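Local coordinates for protein ATP phosphoribosyltransferase regulatory subunit (Lactococcus lactis, PDB 1Z7M) that is required for the first step of histidine biosynthesis as regulatory subunit of ATP phosphoribosyltransferase, and may allow feedback regulation of that activity by histidine, at residues Thr102-Ser110 / Tyr307-Gln315; Glu168-Val176 / Ile330-Glu338. All blocks are in the same frame, centred on the assembly; numbering follows the deposited sequence.

Interaction 1: Thr102-Ser110 / Tyr307-Gln315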
ATOM      1  N   THR B 102      18.524   9.925 -13.251  1.00 59.50           N
ATOM      2  CA  THR B 102      18.796   9.907 -14.689  1.00 59.36           C
ATOM      3  C   THR B 102      17.565   9.576 -15.533  1.00 59.62           C
ATOM      4  O   THR B 102      17.226  10.309 -16.464  1.00 60.13           O
ATOM      5  CB  THR B 102      19.935   8.928 -15.031  1.00 58.19           C
ATOM      6  OG1 THR B 102      21.102   9.300 -14.303  1.00 57.65           O
ATOM      7  CG2 THR B 102      20.276   9.002 -16.487  1.00 57.05           C
ATOM      8  N   LEU B 103      16.896   8.482 -15.193  1.00 59.98           N
ATOM      9  CA  LEU B 103      15.715   8.046 -15.919  1.00 60.45           C
ATOM     10  C   LEU B 103      14.679   9.122 -16.180  1.00 60.77           C
ATOM     11  O   LEU B 103      14.244   9.311 -17.315  1.00 60.39           O
ATOM     12  CB  LEU B 103      15.055   6.880 -15.190  1.00 60.64           C
ATOM     13  CG  LEU B 103      15.538   5.521 -15.671  1.00 61.49           C
ATOM     14  CD1 LEU B 103      14.872   4.394 -14.886  1.00 62.07           C
ATOM     15  CD2 LEU B 103      15.213   5.419 -17.146  1.00 61.13           C
ATOM     16  N   PRO B 104      14.244   9.833 -15.134  1.00 61.24           N
ATOM     17  CA  PRO B 104      13.242  10.882 -15.345  1.00 61.53           C
ATOM     18  C   PRO B 104      13.740  12.060 -16.187  1.00 61.68           C
ATOM     19  O   PRO B 104      12.955  12.718 -16.859  1.00 62.29           O
ATOM     20  CB  PRO B 104      12.848  11.276 -13.920  1.00 61.25           C
ATOM     21  CG  PRO B 104      14.088  11.015 -13.149  1.00 61.46           C
ATOM     22  CD  PRO B 104      14.578   9.702 -13.707  1.00 61.02           C
ATOM     23  N   LEU B 105      15.041  12.320 -16.158  1.00 61.16           N
ATOM     24  CA  LEU B 105      15.587  13.403 -16.948  1.00 61.37           C
ATOM     25  C   LEU B 105      15.694  12.945 -18.402  1.00 62.25           C
ATOM     26  O   LEU B 105      15.583  13.746 -19.337  1.00 62.76           O
ATOM     27  CB  LEU B 105      16.966  13.815 -16.433  1.00 60.89           C
ATOM     28  CG  LEU B 105      17.111  14.283 -14.985  1.00 60.22           C
ATOM     29  CD1 LEU B 105      18.359  15.120 -14.846  1.00 59.35           C
ATOM     30  CD2 LEU B 105      15.923  15.106 -14.579  1.00 60.38           C
ATOM     31  N   VAL B 106      15.924  11.653 -18.600  1.00 62.73           N
ATOM     32  CA  VAL B 106      16.031  11.134 -19.946  1.00 62.98           C
ATOM     33  C   VAL B 106      14.653  11.133 -20.576  1.00 64.25           C
ATOM     34  O   VAL B 106      14.518  11.340 -21.777  1.00 64.27           O
ATOM     35  CB  VAL B 106      16.605   9.720 -19.959  1.00 62.63           C
ATOM     36  CG1 VAL B 106      16.437   9.110 -21.325  1.00 62.43           C
ATOM     37  CG2 VAL B 106      18.064   9.766 -19.607  1.00 61.77           C
ATOM     38  N   ARG B 107      13.623  10.906 -19.768  1.00 64.64           N
ATOM     39  CA  ARG B 107      12.253  10.911 -20.275  1.00 65.50           C
ATOM     40  C   ARG B 107      11.881  12.336 -20.689  1.00 66.63           C
ATOM     41  O   ARG B 107      11.292  12.556 -21.749  1.00 66.72           O
ATOM     42  CB  ARG B 107      11.286  10.417 -19.197  1.00 65.37           C
ATOM     43  CG  ARG B 107       9.821  10.425 -19.613  1.00 65.09           C
ATOM     44  CD  ARG B 107       8.934   9.951 -18.474  1.00 65.59           C
ATOM     45  NE  ARG B 107       9.109  10.776 -17.282  1.00 66.92           N
ATOM     46  CZ  ARG B 107       8.883  10.356 -16.042  1.00 67.42           C
ATOM     47  NH1 ARG B 107       8.472   9.114 -15.832  1.00 67.58           N
ATOM     48  NH2 ARG B 107       9.072  11.174 -15.013  1.00 67.28           N
ATOM     49  N   LEU B 108      12.230  13.301 -19.844  1.00 67.45           N
ATOM     50  CA  LEU B 108      11.941  14.701 -20.124  1.00 68.45           C
ATOM     51  C   LEU B 108      12.493  15.065 -21.504  1.00 70.03           C
ATOM     52  O   LEU B 108      11.847  15.763 -22.292  1.00 69.94           O
ATOM     53  CB  LEU B 108      12.582  15.598 -19.055  1.00 67.21           C
ATOM     54  CG  LEU B 108      12.500  17.105 -19.301  1.00 66.57           C
ATOM     55  CD1 LEU B 108      11.055  17.504 -19.419  1.00 66.16           C
ATOM     56  CD2 LEU B 108      13.164  17.872 -18.187  1.00 66.35           C
ATOM     57  N   TYR B 109      13.689  14.575 -21.795  1.00 71.26           N
ATOM     58  CA  TYR B 109      14.323  14.860 -23.061  1.00 73.03           C
ATOM     59  C   TYR B 109      13.539  14.296 -24.243  1.00 74.39           C
ATOM     60  O   TYR B 109      13.619  14.814 -25.358  1.00 74.20           O
ATOM     61  CB  TYR B 109      15.738  14.310 -23.055  1.00 73.01           C
ATOM     62  CG  TYR B 109      16.442  14.583 -24.342  1.00 73.47           C
ATOM     63  CD1 TYR B 109      16.697  15.888 -24.750  1.00 73.07           C
ATOM     64  CD2 TYR B 109      16.804  13.542 -25.188  1.00 74.41           C
ATOM     65  CE1 TYR B 109      17.299  16.153 -25.980  1.00 74.04           C
ATOM     66  CE2 TYR B 109      17.406  13.787 -26.423  1.00 75.33           C
ATOM     67  CZ  TYR B 109      17.651  15.095 -26.812  1.00 74.93           C
ATOM     68  OH  TYR B 109      18.254  15.332 -28.026  1.00 75.08           O
ATOM     69  N   SER B 110      12.779  13.234 -23.993  1.00 76.21           N
ATOM     70  CA  SER B 110      11.967  12.593 -25.028  1.00 78.22           C
ATOM     71  C   SER B 110      10.823  13.501 -25.415  1.00 79.93           C
ATOM     72  O   SER B 110      10.470  13.597 -26.585  1.00 80.30           O
ATOM     73  CB  SER B 110      11.377  11.278 -24.526  1.00 77.97           C
ATOM     74  OG  SER B 110      12.394  10.368 -24.156  1.00 78.31           O
ATOM     75  N   TYR B 307      25.810   6.753 -21.765  1.00 63.02           N
ATOM     76  CA  TYR B 307      24.835   5.678 -21.901  1.00 63.76           C
ATOM     77  C   TYR B 307      23.748   5.986 -22.935  1.00 65.29           C
ATOM     78  O   TYR B 307      22.572   6.030 -22.592  1.00 65.69           O
ATOM     79  CB  TYR B 307      24.187   5.398 -20.535  1.00 63.15           C
ATOM     80  CG  TYR B 307      24.079   6.598 -19.604  1.00 62.12           C
ATOM     81  CD1 TYR B 307      23.219   7.665 -19.885  1.00 61.24           C
ATOM     82  CD2 TYR B 307      24.861   6.671 -18.448  1.00 62.11           C
ATOM     83  CE1 TYR B 307      23.141   8.774 -19.041  1.00 61.22           C
ATOM     84  CE2 TYR B 307      24.797   7.770 -17.600  1.00 62.12           C
ATOM     85  CZ  TYR B 307      23.934   8.820 -17.898  1.00 61.87           C
ATOM     86  OH  TYR B 307      23.870   9.900 -17.042  1.00 61.71           O
ATOM     87  N   ASP B 308      24.134   6.181 -24.195  1.00 66.65           N
ATOM     88  CA  ASP B 308      23.180   6.510 -25.262  1.00 68.10           C
ATOM     89  C   ASP B 308      21.980   5.586 -25.277  1.00 69.02           C
ATOM     90  O   ASP B 308      20.868   5.976 -25.641  1.00 68.45           O
ATOM     91  CB  ASP B 308      23.857   6.420 -26.622  1.00 68.72           C
ATOM     92  CG  ASP B 308      25.059   7.322 -26.735  1.00 70.04           C
ATOM     93  OD1 ASP B 308      25.704   7.604 -25.696  1.00 70.69           O
ATOM     94  OD2 ASP B 308      25.370   7.733 -27.875  1.00 70.82           O
ATOM     95  N   GLN B 309      22.230   4.345 -24.889  1.00 70.41           N
ATOM     96  CA  GLN B 309      21.210   3.315 -24.860  1.00 72.12           C
ATOM     97  C   GLN B 309      19.903   3.793 -24.212  1.00 72.43           C
ATOM     98  O   GLN B 309      18.851   3.755 -24.839  1.00 72.33           O
ATOM     99  CB  GLN B 309      21.781   2.097 -24.129  1.00 73.98           C
ATOM    100  CG  GLN B 309      20.927   0.841 -24.172  1.00 76.70           C
ATOM    101  CD  GLN B 309      20.625   0.384 -25.582  1.00 78.01           C
ATOM    102  OE1 GLN B 309      21.532   0.143 -26.387  1.00 78.61           O
ATOM    103  NE2 GLN B 309      19.338   0.260 -25.892  1.00 78.65           N
ATOM    104  N   LEU B 310      19.971   4.252 -22.968  1.00 73.00           N
ATOM    105  CA  LEU B 310      18.777   4.714 -22.272  1.00 73.94           C
ATOM    106  C   LEU B 310      17.873   5.571 -23.128  1.00 74.73           C
ATOM    107  O   LEU B 310      16.652   5.465 -23.051  1.00 75.43           O
ATOM    108  CB  LEU B 310      19.157   5.507 -21.034  1.00 73.89           C
ATOM    109  CG  LEU B 310      19.716   4.650 -19.916  1.00 74.03           C
ATOM    110  CD1 LEU B 310      20.265   5.528 -18.809  1.00 74.97           C
ATOM    111  CD2 LEU B 310      18.615   3.744 -19.413  1.00 74.47           C
ATOM    112  N   LEU B 311      18.475   6.433 -23.936  1.00 75.25           N
ATOM    113  CA  LEU B 311      17.723   7.320 -24.803  1.00 75.70           C
ATOM    114  C   LEU B 311      16.845   6.551 -25.787  1.00 76.49           C
ATOM    115  O   LEU B 311      15.855   7.078 -26.295  1.00 76.33           O
ATOM    116  CB  LEU B 311      18.694   8.205 -25.570  1.00 75.80           C
ATOM    117  CG  LEU B 311      18.581   9.708 -25.342  1.00 75.83           C
ATOM    118  CD1 LEU B 311      17.257  10.212 -25.894  1.00 76.19           C
ATOM    119  CD2 LEU B 311      18.714  10.003 -23.861  1.00 76.38           C
ATOM    120  N   SER B 312      17.214   5.300 -26.046  1.00 77.35           N
ATOM    121  CA  SER B 312      16.484   4.454 -26.988  1.00 78.39           C
ATOM    122  C   SER B 312      15.178   3.906 -26.438  1.00 79.30           C
ATOM    123  O   SER B 312      14.254   3.657 -27.204  1.00 79.35           O
ATOM    124  CB  SER B 312      17.349   3.273 -27.436  1.00 78.53           C
ATOM    125  OG  SER B 312      17.384   2.273 -26.427  1.00 77.95           O
ATOM    126  N   ASN B 313      15.108   3.691 -25.125  1.00 80.15           N
ATOM    127  CA  ASN B 313      13.886   3.173 -24.498  1.00 81.02           C
ATOM    128  C   ASN B 313      12.703   4.121 -24.683  1.00 82.11           C
ATOM    129  O   ASN B 313      11.574   3.806 -24.307  1.00 81.96           O
ATOM    130  CB  ASN B 313      14.116   2.903 -23.006  1.00 80.36           C
ATOM    131  CG  ASN B 313      14.825   1.591 -22.762  1.00 79.92           C
ATOM    132  OD1 ASN B 313      14.328   0.529 -23.137  1.00 79.89           O
ATOM    133  ND2 ASN B 313      15.990   1.652 -22.135  1.00 79.75           N
ATOM    134  N   PHE B 314      12.978   5.289 -25.257  1.00 83.05           N
ATOM    135  CA  PHE B 314      11.947   6.279 -25.536  1.00 84.01           C
ATOM    136  C   PHE B 314      12.095   6.683 -27.012  1.00 84.99           C
ATOM    137  O   PHE B 314      11.614   5.978 -27.906  1.00 85.01           O
ATOM    138  CB  PHE B 314      12.101   7.503 -24.625  1.00 83.10           C
ATOM    139  CG  PHE B 314      12.172   7.171 -23.157  1.00 82.38           C
ATOM    140  CD1 PHE B 314      13.390   6.845 -22.560  1.00 81.70           C
ATOM    141  CD2 PHE B 314      11.021   7.186 -22.371  1.00 81.95           C
ATOM    142  CE1 PHE B 314      13.463   6.540 -21.200  1.00 81.31           C
ATOM    143  CE2 PHE B 314      11.078   6.883 -21.012  1.00 81.62           C
ATOM    144  CZ  PHE B 314      12.303   6.559 -20.423  1.00 81.34           C
ATOM    145  N   GLN B 315      12.772   7.804 -27.268  1.00 86.10           N
ATOM    146  CA  GLN B 315      12.967   8.258 -28.640  1.00 86.85           C
ATOM    147  C   GLN B 315      14.087   7.459 -29.268  1.00 87.26           C
ATOM    148  O   GLN B 315      14.400   6.358 -28.822  1.00 87.22           O
ATOM    149  CB  GLN B 315      13.292   9.765 -28.712  1.00 86.84           C
ATOM    150  CG  GLN B 315      14.713  10.161 -28.342  1.00 87.71           C
ATOM    151  CD  GLN B 315      15.085  11.571 -28.806  1.00 88.48           C
ATOM    152  OE1 GLN B 315      14.302  12.516 -28.671  1.00 89.37           O
ATOM    153  NE2 GLN B 315      16.292  11.718 -29.337  1.00 89.10           N
TER
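V106, L311 and F314 centre a buried, largely apolar contact between helix 102-111 and the short helix 308-312 with the turn after it, within the class-II aminoacyl-tRNA synthetase-like domain. No hydrogen bond crosses it, and the segment axes, 9.9 Å apart at closest approach, cross at -60°. V106 lies between its two partners: its CG1, anti to the backbone N (chi1 168°), meets L311 CD2 at 3.5 Å and F314 CE1 at 3.9 Å. The other branch of L311 serves Y109, where CD1 lies in the plane of the tyrosine ring at its edge, beside CD2 and CE2. F314 rests one face against the helix backbone, with R107 CA 4.2 Å above the ring plane and offset toward its rim, while R107 CB is 4.0 Å from F314 CE2. At the start of the helix, T102 CG2 approaches Y307 OH to 3.7 Å. Two polar ends have partners outside the segments: Y307 OH is hydrogen-bonded to E146, and R107 forms a salt bridge with E64. Strand 139-148 backs the packing, with F148 touching V106, L311 and the Y109 ring, while strand 118-127 meets Y109, and helix 66-70 meets L103 and R107.

Interaction 2: Glu168-Val176 / Ile330-Glu338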
ATOM      1  N   GLU B 168      36.661  20.268  -7.814  1.00 63.98           N
ATOM      2  CA  GLU B 168      37.456  21.366  -7.288  1.00 65.14           C
ATOM      3  C   GLU B 168      36.674  22.270  -6.357  1.00 65.26           C
ATOM      4  O   GLU B 168      37.265  23.096  -5.687  1.00 65.13           O
ATOM      5  CB  GLU B 168      38.086  22.179  -8.428  1.00 66.32           C
ATOM      6  CG  GLU B 168      39.616  22.300  -8.299  1.00 69.25           C
ATOM      7  CD  GLU B 168      40.301  20.995  -7.819  1.00 71.20           C
ATOM      8  OE1 GLU B 168      40.251  19.989  -8.554  1.00 71.71           O
ATOM      9  OE2 GLU B 168      40.887  20.967  -6.707  1.00 71.94           O
ATOM     10  N   GLN B 169      35.354  22.103  -6.302  1.00 65.51           N
ATOM     11  CA  GLN B 169      34.506  22.910  -5.423  1.00 65.57           C
ATOM     12  C   GLN B 169      34.227  22.203  -4.103  1.00 65.90           C
ATOM     13  O   GLN B 169      33.861  22.830  -3.118  1.00 65.53           O
ATOM     14  CB  GLN B 169      33.183  23.235  -6.106  1.00 65.64           C
ATOM     15  CG  GLN B 169      33.318  24.109  -7.328  1.00 65.76           C
ATOM     16  CD  GLN B 169      34.021  25.418  -7.028  1.00 65.71           C
ATOM     17  OE1 GLN B 169      33.635  26.165  -6.121  1.00 65.22           O
ATOM     18  NE2 GLN B 169      35.055  25.707  -7.799  1.00 65.72           N
ATOM     19  N   LEU B 170      34.369  20.886  -4.104  1.00 66.57           N
ATOM     20  CA  LEU B 170      34.171  20.095  -2.900  1.00 67.14           C
ATOM     21  C   LEU B 170      35.476  20.309  -2.147  1.00 67.73           C
ATOM     22  O   LEU B 170      36.543  20.124  -2.706  1.00 68.19           O
ATOM     23  CB  LEU B 170      34.022  18.621  -3.270  1.00 66.95           C
ATOM     24  CG  LEU B 170      33.238  18.305  -4.550  1.00 66.43           C
ATOM     25  CD1 LEU B 170      33.291  16.821  -4.803  1.00 64.78           C
ATOM     26  CD2 LEU B 170      31.798  18.792  -4.435  1.00 65.52           C
ATOM     27  N   GLY B 171      35.420  20.696  -0.888  1.00 68.07           N
ATOM     28  CA  GLY B 171      36.668  20.935  -0.186  1.00 69.07           C
ATOM     29  C   GLY B 171      37.467  19.702   0.181  1.00 69.56           C
ATOM     30  O   GLY B 171      38.000  19.622   1.287  1.00 70.34           O
ATOM     31  N   LEU B 172      37.572  18.746  -0.735  1.00 69.58           N
ATOM     32  CA  LEU B 172      38.308  17.513  -0.466  1.00 69.30           C
ATOM     33  C   LEU B 172      39.772  17.609  -0.884  1.00 69.20           C
ATOM     34  O   LEU B 172      40.063  17.905  -2.037  1.00 69.16           O
ATOM     35  CB  LEU B 172      37.633  16.364  -1.199  1.00 69.33           C
ATOM     36  CG  LEU B 172      36.188  16.110  -0.794  1.00 69.01           C
ATOM     37  CD1 LEU B 172      35.581  15.116  -1.749  1.00 69.69           C
ATOM     38  CD2 LEU B 172      36.139  15.578   0.616  1.00 68.53           C
ATOM     39  N   ASN B 173      40.684  17.332   0.050  1.00 69.54           N
ATOM     40  CA  ASN B 173      42.126  17.415  -0.209  1.00 69.46           C
ATOM     41  C   ASN B 173      42.713  16.348  -1.126  1.00 69.29           C
ATOM     42  O   ASN B 173      43.277  16.676  -2.164  1.00 69.79           O
ATOM     43  CB  ASN B 173      42.916  17.402   1.099  1.00 69.73           C
ATOM     44  CG  ASN B 173      42.345  18.340   2.135  1.00 70.30           C
ATOM     45  OD1 ASN B 173      41.902  19.453   1.816  1.00 70.61           O
ATOM     46  ND2 ASN B 173      42.367  17.904   3.398  1.00 70.76           N
ATOM     47  N   LYS B 174      42.602  15.076  -0.753  1.00 68.83           N
ATOM     48  CA  LYS B 174      43.156  14.001  -1.579  1.00 68.45           C
ATOM     49  C   LYS B 174      42.122  13.179  -2.373  1.00 67.83           C
ATOM     50  O   LYS B 174      41.499  12.250  -1.846  1.00 67.28           O
ATOM     51  CB  LYS B 174      43.994  13.075  -0.699  1.00 68.81           C
ATOM     52  CG  LYS B 174      44.702  11.976  -1.467  1.00 70.12           C
ATOM     53  CD  LYS B 174      45.667  11.232  -0.569  1.00 71.26           C
ATOM     54  CE  LYS B 174      46.708  12.192  -0.005  1.00 72.91           C
ATOM     55  NZ  LYS B 174      47.636  11.531   0.955  1.00 73.05           N
ATOM     56  N   THR B 175      41.961  13.518  -3.651  1.00 67.36           N
ATOM     57  CA  THR B 175      41.001  12.822  -4.510  1.00 66.79           C
ATOM     58  C   THR B 175      41.540  12.404  -5.870  1.00 66.23           C
ATOM     59  O   THR B 175      42.161  13.194  -6.581  1.00 66.22           O
ATOM     60  CB  THR B 175      39.738  13.681  -4.809  1.00 66.82           C
ATOM     61  OG1 THR B 175      40.094  14.814  -5.617  1.00 66.53           O
ATOM     62  CG2 THR B 175      39.089  14.157  -3.524  1.00 67.28           C
ATOM     63  N   VAL B 176      41.268  11.163  -6.244  1.00 65.53           N
ATOM     64  CA  VAL B 176      41.693  10.661  -7.535  1.00 64.98           C
ATOM     65  C   VAL B 176      40.500  10.487  -8.472  1.00 64.27           C
ATOM     66  O   VAL B 176      39.403  10.103  -8.060  1.00 63.76           O
ATOM     67  CB  VAL B 176      42.428   9.318  -7.400  1.00 64.88           C
ATOM     68  CG1 VAL B 176      43.529   9.453  -6.371  1.00 64.93           C
ATOM     69  CG2 VAL B 176      41.462   8.216  -7.020  1.00 64.70           C
ATOM     70  N   ILE B 330      30.427  12.604   0.230  1.00 55.02           N
ATOM     71  CA  ILE B 330      31.266  13.793   0.258  1.00 55.79           C
ATOM     72  C   ILE B 330      31.266  14.465   1.646  1.00 56.35           C
ATOM     73  O   ILE B 330      32.316  14.801   2.184  1.00 55.88           O
ATOM     74  CB  ILE B 330      30.821  14.795  -0.850  1.00 55.57           C
ATOM     75  CG1 ILE B 330      30.947  14.122  -2.224  1.00 55.18           C
ATOM     76  CG2 ILE B 330      31.679  16.066  -0.805  1.00 55.23           C
ATOM     77  CD1 ILE B 330      30.425  14.925  -3.390  1.00 54.65           C
ATOM     78  N   LEU B 331      30.098  14.636   2.247  1.00 57.52           N
ATOM     79  CA  LEU B 331      30.037  15.267   3.559  1.00 58.95           C
ATOM     80  C   LEU B 331      30.689  14.378   4.611  1.00 60.05           C
ATOM     81  O   LEU B 331      31.349  14.851   5.530  1.00 59.88           O
ATOM     82  CB  LEU B 331      28.585  15.552   3.942  1.00 58.60           C
ATOM     83  CG  LEU B 331      27.765  16.458   3.016  1.00 58.68           C
ATOM     84  CD1 LEU B 331      26.353  16.539   3.541  1.00 58.20           C
ATOM     85  CD2 LEU B 331      28.383  17.840   2.931  1.00 57.84           C
ATOM     86  N   LYS B 332      30.493  13.079   4.475  1.00 62.19           N
ATOM     87  CA  LYS B 332      31.079  12.138   5.410  1.00 64.33           C
ATOM     88  C   LYS B 332      32.598  12.204   5.300  1.00 65.63           C
ATOM     89  O   LYS B 332      33.302  12.014   6.289  1.00 65.72           O
ATOM     90  CB  LYS B 332      30.597  10.732   5.084  1.00 64.54           C
ATOM     91  CG  LYS B 332      31.082   9.648   6.033  1.00 66.22           C
ATOM     92  CD  LYS B 332      30.448   8.306   5.658  1.00 67.85           C
ATOM     93  CE  LYS B 332      28.912   8.409   5.710  1.00 68.84           C
ATOM     94  NZ  LYS B 332      28.235   7.609   4.644  1.00 68.48           N
ATOM     95  N   ALA B 333      33.092  12.476   4.091  1.00 67.24           N
ATOM     96  CA  ALA B 333      34.528  12.571   3.836  1.00 68.40           C
ATOM     97  C   ALA B 333      35.082  13.905   4.308  1.00 69.83           C
ATOM     98  O   ALA B 333      36.212  13.976   4.781  1.00 70.08           O
ATOM     99  CB  ALA B 333      34.820  12.386   2.355  1.00 67.21           C
ATOM    100  N   LEU B 334      34.286  14.961   4.179  1.00 71.29           N
ATOM    101  CA  LEU B 334      34.721  16.276   4.618  1.00 72.80           C
ATOM    102  C   LEU B 334      34.881  16.275   6.123  1.00 74.64           C
ATOM    103  O   LEU B 334      35.676  17.028   6.667  1.00 74.62           O
ATOM    104  CB  LEU B 334      33.710  17.344   4.223  1.00 72.26           C
ATOM    105  CG  LEU B 334      33.648  17.700   2.744  1.00 72.01           C
ATOM    106  CD1 LEU B 334      32.365  18.431   2.477  1.00 71.87           C
ATOM    107  CD2 LEU B 334      34.838  18.543   2.346  1.00 71.44           C
ATOM    108  N   GLU B 335      34.118  15.437   6.807  1.00 76.82           N
ATOM    109  CA  GLU B 335      34.232  15.379   8.248  1.00 79.44           C
ATOM    110  C   GLU B 335      35.457  14.602   8.681  1.00 81.53           C
ATOM    111  O   GLU B 335      36.259  15.098   9.472  1.00 81.99           O
ATOM    112  CB  GLU B 335      32.985  14.766   8.852  1.00 79.92           C
ATOM    113  CG  GLU B 335      31.859  15.760   8.966  1.00 80.83           C
ATOM    114  CD  GLU B 335      30.622  15.140   9.550  1.00 81.64           C
ATOM    115  OE1 GLU B 335      30.744  14.430  10.577  1.00 82.49           O
ATOM    116  OE2 GLU B 335      29.529  15.367   8.984  1.00 82.34           O
ATOM    117  N   ARG B 336      35.611  13.383   8.170  1.00 83.44           N
ATOM    118  CA  ARG B 336      36.772  12.578   8.521  1.00 85.10           C
ATOM    119  C   ARG B 336      38.018  13.407   8.233  1.00 85.78           C
ATOM    120  O   ARG B 336      38.922  13.509   9.071  1.00 86.19           O
ATOM    121  CB  ARG B 336      36.808  11.287   7.700  1.00 86.04           C
ATOM    122  CG  ARG B 336      35.709  10.292   8.051  1.00 88.10           C
ATOM    123  CD  ARG B 336      35.951   8.953   7.365  1.00 91.01           C
ATOM    124  NE  ARG B 336      37.212   8.342   7.794  1.00 92.66           N
ATOM    125  CZ  ARG B 336      37.766   7.265   7.235  1.00 93.24           C
ATOM    126  NH1 ARG B 336      37.180   6.658   6.207  1.00 92.70           N
ATOM    127  NH2 ARG B 336      38.912   6.791   7.708  1.00 92.78           N
ATOM    128  N   GLN B 337      38.039  14.016   7.052  1.00 86.08           N
ATOM    129  CA  GLN B 337      39.159  14.841   6.609  1.00 86.70           C
ATOM    130  C   GLN B 337      39.545  15.911   7.634  1.00 87.37           C
ATOM    131  O   GLN B 337      40.730  16.154   7.887  1.00 87.60           O
ATOM    132  CB  GLN B 337      38.794  15.508   5.282  1.00 86.15           C
ATOM    133  CG  GLN B 337      39.952  16.134   4.532  1.00 85.35           C
ATOM    134  CD  GLN B 337      39.507  16.817   3.245  1.00 84.91           C
ATOM    135  OE1 GLN B 337      38.843  17.849   3.274  1.00 84.69           O
ATOM    136  NE2 GLN B 337      39.862  16.231   2.110  1.00 84.93           N
ATOM    137  N   GLU B 338      38.528  16.533   8.224  1.00 87.69           N
ATOM    138  CA  GLU B 338      38.693  17.606   9.203  1.00 87.54           C
ATOM    139  C   GLU B 338      39.479  17.198  10.457  1.00 87.58           C
ATOM    140  O   GLU B 338      40.223  18.005  11.023  1.00 88.01           O
ATOM    141  CB  GLU B 338      37.306  18.120   9.599  1.00 87.75           C
ATOM    142  CG  GLU B 338      37.264  19.503  10.190  1.00 87.97           C
ATOM    143  CD  GLU B 338      35.840  19.945  10.519  1.00 88.36           C
ATOM    144  OE1 GLU B 338      35.006  20.027   9.589  1.00 88.67           O
ATOM    145  OE2 GLU B 338      35.551  20.204  11.710  1.00 88.86           O
TER
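L172 projects its two methyl branches onto the C-terminal helix 327-338 in this partly buried loop-on-helix contact of the class-II synthetase-like fold, where the connection from helix 152-169 to strand 175-181 crosses the side of that helix. Its CD2 meets L334 CD2 at 3.7 Å and A333 CB at 3.9 Å, and its CD1 faces I330 CG2. Two residues earlier, L170 CD1 touches I330 CD1 at 3.7 Å, the two side chains crossing at about a right angle. I330 thus offers a different branch to each leucine. At the more exposed end, Q337 has its CG anti to the backbone N (chi1 -166°) and an extended chain, which carries its amide over to the loop, stacked on that of N173 with the planes 12° apart. Shortening Q337 to an alanine would probably leave the N173 amide without its stacking partner and open a gap beside the backbone of G171 and N173. Farther out, I301 touches both L172 and I330, S294 of strand 288-294 lies against L172 and A333, and I42 of helix 33-52 packs on L170. The backbone of K174 is hydrogen-bonded to that of S295 where the loop enters the sheet. Between these apolar and amide patches, L334 CD2 also packs against the loop backbone, 3.5 Å from G171 O.

In the fold
Interactions 1 and 2 lie on opposite sides of the chain's centre, their centres about 32 Å apart, and share no secondary-structure element. Both nevertheless flank the large mixed sheet: interaction 1 packs against strand 139-148, while interaction 2 lies by strand 288-294 and includes the start of strand 175-181. Interaction 1 is the more buried, joining a helix to a short helix and the turn that follows it through aliphatic and aromatic packing, with the polar ends of R107 and Y307 bonded outside the two segments. Interaction 2 is a loop-to-helix contact that grades from buried leucine and isoleucine packing to stacked amides at an exposed rim. Surroundings differ too: 102-110 also touches a second copy of this protein, whereas 168-176 touches a chain of another protein.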